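Local coordinates for titin (PDB 5JDD), which is a giant muscle protein whose I-band segment, here three immunoglobulin domains in tandem, probably contributes to passive elasticity, at residues K192-F197 and N235-H240; S207-K212 and T248-K253. All blocks are in the same frame, centred on the assembly; numbering follows the deposited sequence.

Contact 1 (K192-F197 and N235-H240); sequences KDTITF and NIRNVH
The side-chain amide of N235 donates from ND2 to the hydroxyl oxygen OG1 of T196, 2.7 Å away. CG of N235 stands anti to the backbone N (chi1 -180°), and from there ND2 reaches the facing strand; OG1 of T196 lies only 2° out of the amide plane. The methyl CG2 of T194 packs beside the same amide, 3.5 Å from ND2 of N235. Beneath this polar pair the backbones are antiparallel: I195 N binds I236 O at 2.9 Å, and I236 N returns to I195 O at 2.9 Å. On the opposite face from T196 and N235, the isoleucines I195 and I236 run alongside each other in the same direction, with CD1 of I195 3.9 Å from CG1 of I236. CG1 of I195 also meets CG1 of V239, whose side chain comes in roughly perpendicular to it. I195 reaches I187 and A189 of strand 187-190, and V239 reaches V262 of strand 254-263, tying this face to the opposing sheet of the sandwich. Past the regular pairing V239 N donates to D193 O at 2.9 Å and K192 N to V239 O at 2.8 Å, the latter almost straight (176° at the hydrogen). A water bridges this end, donating to K192 O and accepting from N238 N. The Asn-Thr bond thus lies on one face and the branched aliphatic carbons of I195 and I236 on the other, with the backbone bonds between them; where the regular pairing ends, direct backbone bonds and a water still join the two chains.

Contact 2 (S207-K212 and T248-K253); sequences SYKWLK and TFVAGK
F249 runs its side chain between the aromatic groups of W210 and Y208. Its CB sits over the six-membered ring of W210, 4.1 Å from the ring centroid. CG is anti to the backbone N (chi1 171°), and beyond it CD1 of F249 comes down over the same indole face, 3.7 Å from CE2 of W210 and offset toward the rim. The contact is T-shaped: the edge of F249 is turned to the face of W210, with the planes at 68°. Further out, CE1 of F249 leaves the indole for Y208, lying 3.5 Å from its CB, and CZ at the tip meets that CB at 3.7 Å. The Y208 and F249 rings are nearly parallel, at 24°, but displaced enough to share little face; the closest touching is at the tyrosine CB, with CG and CD1 of Y208 a little farther from CE1 of F249. The backbones beneath form an antiparallel ladder, in which W210 and F249 are a non-hydrogen-bonded pair flanked by two hydrogen-bonded ones. K209 and V250 exchange N-H...O bonds in both directions, as do L211 and T248, where L211 N reaches T248 O at 2.8 Å. On the other face CD1 of L211 packs 4.0 Å from CG2 of V250, while the extended K209 chain lies beside V250. Where the strands part, a water links S207 O to G252 N. In the fold, strand 245-251 runs between strands 209-212 and 254-263, and T248 OG1 bonds T257 OG1 of the latter. The aromatic face looks into the sandwich: F249 packs on V199 and V201 of strand 195-201, W210 on F197 and on M225 of strand 223-228.

Contacts 1 and 2 belong to the third immunoglobulin I-set domain of the tandem, one in each sheet of its beta-sandwich, with centres about 19 Å apart. Their segments alternate along the chain: 192-197, 207-212, 235-240, 248-253. In immunoglobulin lettering contact 1 pairs strands B and E, contact 2 strands C and F, so successive segments of the four lie in alternate sheets. They touch in the core, where F197 CB lies 3.9 Å from W210 CZ3. Contact 2 lies nearer the preceding domain, whose T105 bonds S207 N; contact 1 lies farther out. Both sheets are thus built from segments far apart in sequence, as in other immunoglobulin folds, within one of three domains of this extended tandem.

Contact 1 (K192-F197 and N235-H240)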
loop_
_atom_site.group_PDB
_atom_site.type_symbol
_atom_site.label_atom_id
_atom_site.label_comp_id
_atom_site.label_asym_id
_atom_site.label_seq_id
_atom_site.Cartn_x
_atom_site.Cartn_y
_atom_site.Cartn_z
ATOM N N LYS A 192 50.701 -0.205 -18.629
ATOM C CA LYS A 192 50.667 1.158 -18.063
ATOM C C LYS A 192 49.560 2.067 -18.601
ATOM O O LYS A 192 49.367 3.172 -18.093
ATOM C CB LYS A 192 52.039 1.852 -18.131
ATOM C CG LYS A 192 53.145 1.088 -17.428
ATOM C CD LYS A 192 54.472 1.819 -17.520
ATOM C CE LYS A 192 55.564 1.026 -16.817
ATOM N NZ LYS A 192 56.923 1.574 -17.085
ATOM N N ASP A 193 48.814 1.605 -19.602
ATOM C CA ASP A 193 47.669 2.379 -20.083
ATOM C C ASP A 193 46.580 2.505 -19.015
ATOM O O ASP A 193 46.459 1.667 -18.112
ATOM C CB ASP A 193 47.018 1.713 -21.297
ATOM C CG ASP A 193 47.795 1.909 -22.593
ATOM O OD1 ASP A 193 48.779 2.677 -22.631
ATOM O OD2 ASP A 193 47.372 1.293 -23.601
ATOM N N THR A 194 45.768 3.549 -19.149
ATOM C CA THR A 194 44.494 3.613 -18.438
ATOM C C THR A 194 43.392 3.291 -19.441
ATOM O O THR A 194 43.373 3.840 -20.538
ATOM C CB THR A 194 44.267 4.992 -17.831
ATOM O OG1 THR A 194 45.209 5.183 -16.770
ATOM C CG2 THR A 194 42.855 5.095 -17.274
ATOM N N ILE A 195 42.491 2.383 -19.074
ATOM C CA ILE A 195 41.454 1.916 -20.000
ATOM C C ILE A 195 40.075 2.170 -19.428
ATOM O O ILE A 195 39.919 2.291 -18.209
ATOM C CB ILE A 195 41.619 0.405 -20.342
ATOM C CG1 ILE A 195 41.424 -0.488 -19.110
ATOM C CG2 ILE A 195 43.001 0.161 -20.928
ATOM C CD1 ILE A 195 39.969 -1.011 -18.888
ATOM N N THR A 196 39.074 2.235 -20.301
ATOM C CA THR A 196 37.698 2.411 -19.850
ATOM C C THR A 196 36.731 1.526 -20.629
ATOM O O THR A 196 36.541 1.719 -21.837
ATOM C CB THR A 196 37.246 3.882 -19.989
ATOM O OG1 THR A 196 38.162 4.741 -19.298
ATOM C CG2 THR A 196 35.844 4.057 -19.407
ATOM N N PHE A 197 36.120 0.562 -19.945
ATOM C CA PHE A 197 35.007 -0.190 -20.518
ATOM C C PHE A 197 33.741 0.636 -20.342
ATOM O O PHE A 197 33.591 1.307 -19.321
ATOM C CB PHE A 197 34.810 -1.517 -19.781
ATOM C CG PHE A 197 35.794 -2.597 -20.161
ATOM C CD1 PHE A 197 35.680 -3.258 -21.377
ATOM C CD2 PHE A 197 36.809 -2.972 -19.288
ATOM C CE1 PHE A 197 36.571 -4.259 -21.728
ATOM C CE2 PHE A 197 37.705 -3.973 -19.629
ATOM C CZ PHE A 197 37.582 -4.623 -20.847
ATOM N N ASN A 235 36.748 2.075 -15.190
ATOM C CA ASN A 235 38.001 2.700 -15.558
ATOM C C ASN A 235 39.112 2.056 -14.757
ATOM O O ASN A 235 39.093 2.102 -13.529
ATOM C CB ASN A 235 37.931 4.201 -15.280
ATOM C CG ASN A 235 39.214 4.923 -15.656
ATOM O OD1 ASN A 235 40.037 5.244 -14.796
ATOM N ND2 ASN A 235 39.390 5.177 -16.944
ATOM N N ILE A 236 40.065 1.445 -15.452
ATOM C CA ILE A 236 41.173 0.765 -14.788
ATOM C C ILE A 236 42.479 1.471 -15.119
ATOM O O ILE A 236 42.872 1.557 -16.284
ATOM C CB ILE A 236 41.273 -0.724 -15.198
ATOM C CG1 ILE A 236 39.927 -1.432 -14.990
ATOM C CG2 ILE A 236 42.355 -1.422 -14.395
ATOM C CD1 ILE A 236 39.952 -2.908 -15.343
ATOM N N ARG A 237 43.155 1.969 -14.089
ATOM C CA ARG A 237 44.418 2.681 -14.272
ATOM C C ARG A 237 45.626 1.766 -14.289
ATOM O O ARG A 237 45.624 0.714 -13.649
ATOM C CB ARG A 237 44.605 3.710 -13.165
ATOM C CG ARG A 237 43.559 4.782 -13.175
ATOM C CD ARG A 237 43.722 5.692 -11.984
ATOM N NE ARG A 237 42.788 6.810 -12.043
ATOM C CZ ARG A 237 42.819 7.845 -11.214
ATOM N NH1 ARG A 237 43.744 7.900 -10.264
ATOM N NH2 ARG A 237 41.933 8.824 -11.337
ATOM N N ASN A 238 46.654 2.184 -15.031
ATOM C CA ASN A 238 47.986 1.579 -14.961
ATOM C C ASN A 238 47.929 0.061 -15.152
ATOM O O ASN A 238 48.376 -0.708 -14.300
ATOM C CB ASN A 238 48.673 1.941 -13.631
ATOM C CG ASN A 238 50.154 1.597 -13.628
ATOM O OD1 ASN A 238 50.771 1.456 -14.684
ATOM N ND2 ASN A 238 50.727 1.452 -12.438
ATOM N N VAL A 239 47.359 -0.369 -16.272
ATOM C CA VAL A 239 47.088 -1.793 -16.439
ATOM C C VAL A 239 48.359 -2.630 -16.560
ATOM O O VAL A 239 49.404 -2.174 -17.049
ATOM C CB VAL A 239 46.128 -2.086 -17.618
ATOM C CG1 VAL A 239 44.766 -1.451 -17.366
ATOM C CG2 VAL A 239 46.714 -1.595 -18.934
ATOM N N HIS A 240 48.270 -3.868 -16.098
ATOM C CA HIS A 240 49.375 -4.807 -16.230
ATOM C C HIS A 240 48.795 -6.168 -16.596
ATOM O O HIS A 240 47.583 -6.294 -16.784
ATOM C CB HIS A 240 50.202 -4.854 -14.937
ATOM C CG HIS A 240 49.382 -5.079 -13.705
ATOM N ND1 HIS A 240 48.659 -6.232 -13.488
ATOM C CD2 HIS A 240 49.165 -4.291 -12.624
ATOM C CE1 HIS A 240 48.035 -6.147 -12.326
ATOM N NE2 HIS A 240 48.321 -4.975 -11.786
HETATM O O HOH W 1 47.536 4.529 -16.511
#

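Contact 2 (S207-K212 and T248-K253)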
loop_
_atom_site.group_PDB
_atom_site.type_symbol
_atom_site.label_atom_id
_atom_site.label_comp_id
_atom_site.label_asym_id
_atom_site.label_seq_id
_atom_site.Cartn_x
_atom_site.Cartn_y
_atom_site.Cartn_z
ATOM N N SER A 207 20.466 -0.831 -10.740
ATOM C CA SER A 207 21.601 -1.326 -9.977
ATOM C C SER A 207 22.435 -2.250 -10.850
ATOM O O SER A 207 21.912 -2.939 -11.737
ATOM C CB SER A 207 21.137 -2.062 -8.724
ATOM O OG SER A 207 20.500 -1.164 -7.830
ATOM N N TYR A 208 23.732 -2.275 -10.597
ATOM C CA TYR A 208 24.635 -3.054 -11.425
ATOM C C TYR A 208 25.851 -3.505 -10.634
ATOM O O TYR A 208 26.106 -3.032 -9.523
ATOM C CB TYR A 208 25.113 -2.207 -12.612
ATOM C CG TYR A 208 26.015 -1.063 -12.187
ATOM C CD1 TYR A 208 27.391 -1.236 -12.115
ATOM C CD2 TYR A 208 25.487 0.182 -11.835
ATOM C CE1 TYR A 208 28.220 -0.209 -11.711
ATOM C CE2 TYR A 208 26.319 1.225 -11.435
ATOM C CZ TYR A 208 27.684 1.016 -11.379
ATOM O OH TYR A 208 28.561 2.011 -10.983
ATOM N N LYS A 209 26.621 -4.402 -11.242
ATOM C CA LYS A 209 27.953 -4.728 -10.744
ATOM C C LYS A 209 28.846 -5.108 -11.913
ATOM O O LYS A 209 28.376 -5.372 -13.029
ATOM C CB LYS A 209 27.908 -5.864 -9.725
ATOM C CG LYS A 209 27.458 -7.172 -10.308
ATOM C CD LYS A 209 27.141 -8.181 -9.210
ATOM C CE LYS A 209 26.535 -9.439 -9.817
ATOM N NZ LYS A 209 26.148 -10.432 -8.772
ATOM N N TRP A 210 30.142 -5.115 -11.659
ATOM C CA TRP A 210 31.113 -5.557 -12.646
ATOM C C TRP A 210 31.861 -6.755 -12.113
ATOM O O TRP A 210 32.167 -6.821 -10.912
ATOM C CB TRP A 210 32.122 -4.448 -12.922
ATOM C CG TRP A 210 31.563 -3.233 -13.618
ATOM C CD1 TRP A 210 30.909 -2.177 -13.037
ATOM C CD2 TRP A 210 31.641 -2.935 -15.018
ATOM N NE1 TRP A 210 30.568 -1.247 -13.999
ATOM C CE2 TRP A 210 31.016 -1.687 -15.218
ATOM C CE3 TRP A 210 32.185 -3.603 -16.124
ATOM C CZ2 TRP A 210 30.909 -1.091 -16.486
ATOM C CZ3 TRP A 210 32.082 -3.007 -17.386
ATOM C CH2 TRP A 210 31.455 -1.762 -17.550
ATOM N N LEU A 211 32.153 -7.703 -12.999
ATOM C CA LEU A 211 32.912 -8.892 -12.631
ATOM C C LEU A 211 34.198 -8.957 -13.420
ATOM O O LEU A 211 34.247 -8.560 -14.597
ATOM C CB LEU A 211 32.111 -10.161 -12.945
ATOM C CG LEU A 211 30.631 -10.201 -12.548
ATOM C CD1 LEU A 211 29.989 -11.522 -12.989
ATOM C CD2 LEU A 211 30.460 -10.000 -11.047
ATOM N N LYS A 212 35.232 -9.491 -12.775
ATOM C CA LYS A 212 36.500 -9.822 -13.420
ATOM C C LYS A 212 36.640 -11.333 -13.323
ATOM O O LYS A 212 36.728 -11.878 -12.219
ATOM C CB LYS A 212 37.659 -9.123 -12.709
ATOM C CG LYS A 212 39.044 -9.488 -13.262
ATOM C CD LYS A 212 40.133 -8.869 -12.418
ATOM C CE LYS A 212 41.513 -9.169 -12.992
ATOM N NZ LYS A 212 42.542 -8.557 -12.088
ATOM N N THR A 248 32.724 -8.449 -17.077
ATOM C CA THR A 248 31.292 -8.578 -17.302
ATOM C C THR A 248 30.541 -7.483 -16.559
ATOM O O THR A 248 30.749 -7.264 -15.364
ATOM C CB THR A 248 30.761 -9.941 -16.822
ATOM O OG1 THR A 248 31.475 -10.996 -17.482
ATOM C CG2 THR A 248 29.270 -10.079 -17.120
ATOM N N PHE A 249 29.669 -6.790 -17.279
ATOM C CA PHE A 249 28.731 -5.875 -16.661
ATOM C C PHE A 249 27.446 -6.649 -16.429
ATOM O O PHE A 249 26.969 -7.343 -17.340
ATOM C CB PHE A 249 28.483 -4.684 -17.588
ATOM C CG PHE A 249 27.367 -3.787 -17.138
ATOM C CD1 PHE A 249 27.598 -2.774 -16.216
ATOM C CD2 PHE A 249 26.094 -3.941 -17.662
ATOM C CE1 PHE A 249 26.563 -1.929 -15.815
ATOM C CE2 PHE A 249 25.055 -3.112 -17.256
ATOM C CZ PHE A 249 25.292 -2.099 -16.332
ATOM N N VAL A 250 26.894 -6.537 -15.222
ATOM C CA VAL A 250 25.658 -7.227 -14.865
ATOM C C VAL A 250 24.634 -6.251 -14.314
ATOM O O VAL A 250 24.922 -5.518 -13.378
ATOM C CB VAL A 250 25.899 -8.285 -13.776
ATOM C CG1 VAL A 250 24.587 -8.980 -13.403
ATOM C CG2 VAL A 250 26.936 -9.299 -14.223
ATOM N N ALA A 251 23.433 -6.243 -14.884
ATOM C CA ALA A 251 22.347 -5.435 -14.338
ATOM C C ALA A 251 21.048 -6.187 -14.498
ATOM O O ALA A 251 20.619 -6.435 -15.626
ATOM C CB ALA A 251 22.259 -4.096 -15.047
ATOM N N GLY A 252 20.431 -6.543 -13.377
ATOM C CA GLY A 252 19.253 -7.392 -13.406
ATOM C C GLY A 252 19.599 -8.703 -14.085
ATOM O O GLY A 252 20.585 -9.354 -13.723
ATOM N N LYS A 253 18.810 -9.082 -15.085
ATOM C CA LYS A 253 19.093 -10.288 -15.865
ATOM C C LYS A 253 19.926 -10.024 -17.117
ATOM O O LYS A 253 20.165 -10.941 -17.907
ATOM C CB LYS A 253 17.785 -10.994 -16.236
ATOM C CG LYS A 253 16.969 -11.438 -15.026
ATOM C CD LYS A 253 15.744 -12.269 -15.409
ATOM C CE LYS A 253 14.570 -11.412 -15.866
ATOM N NZ LYS A 253 14.734 -10.816 -17.219
HETATM O O HOH W 2 21.580 -5.731 -10.715
#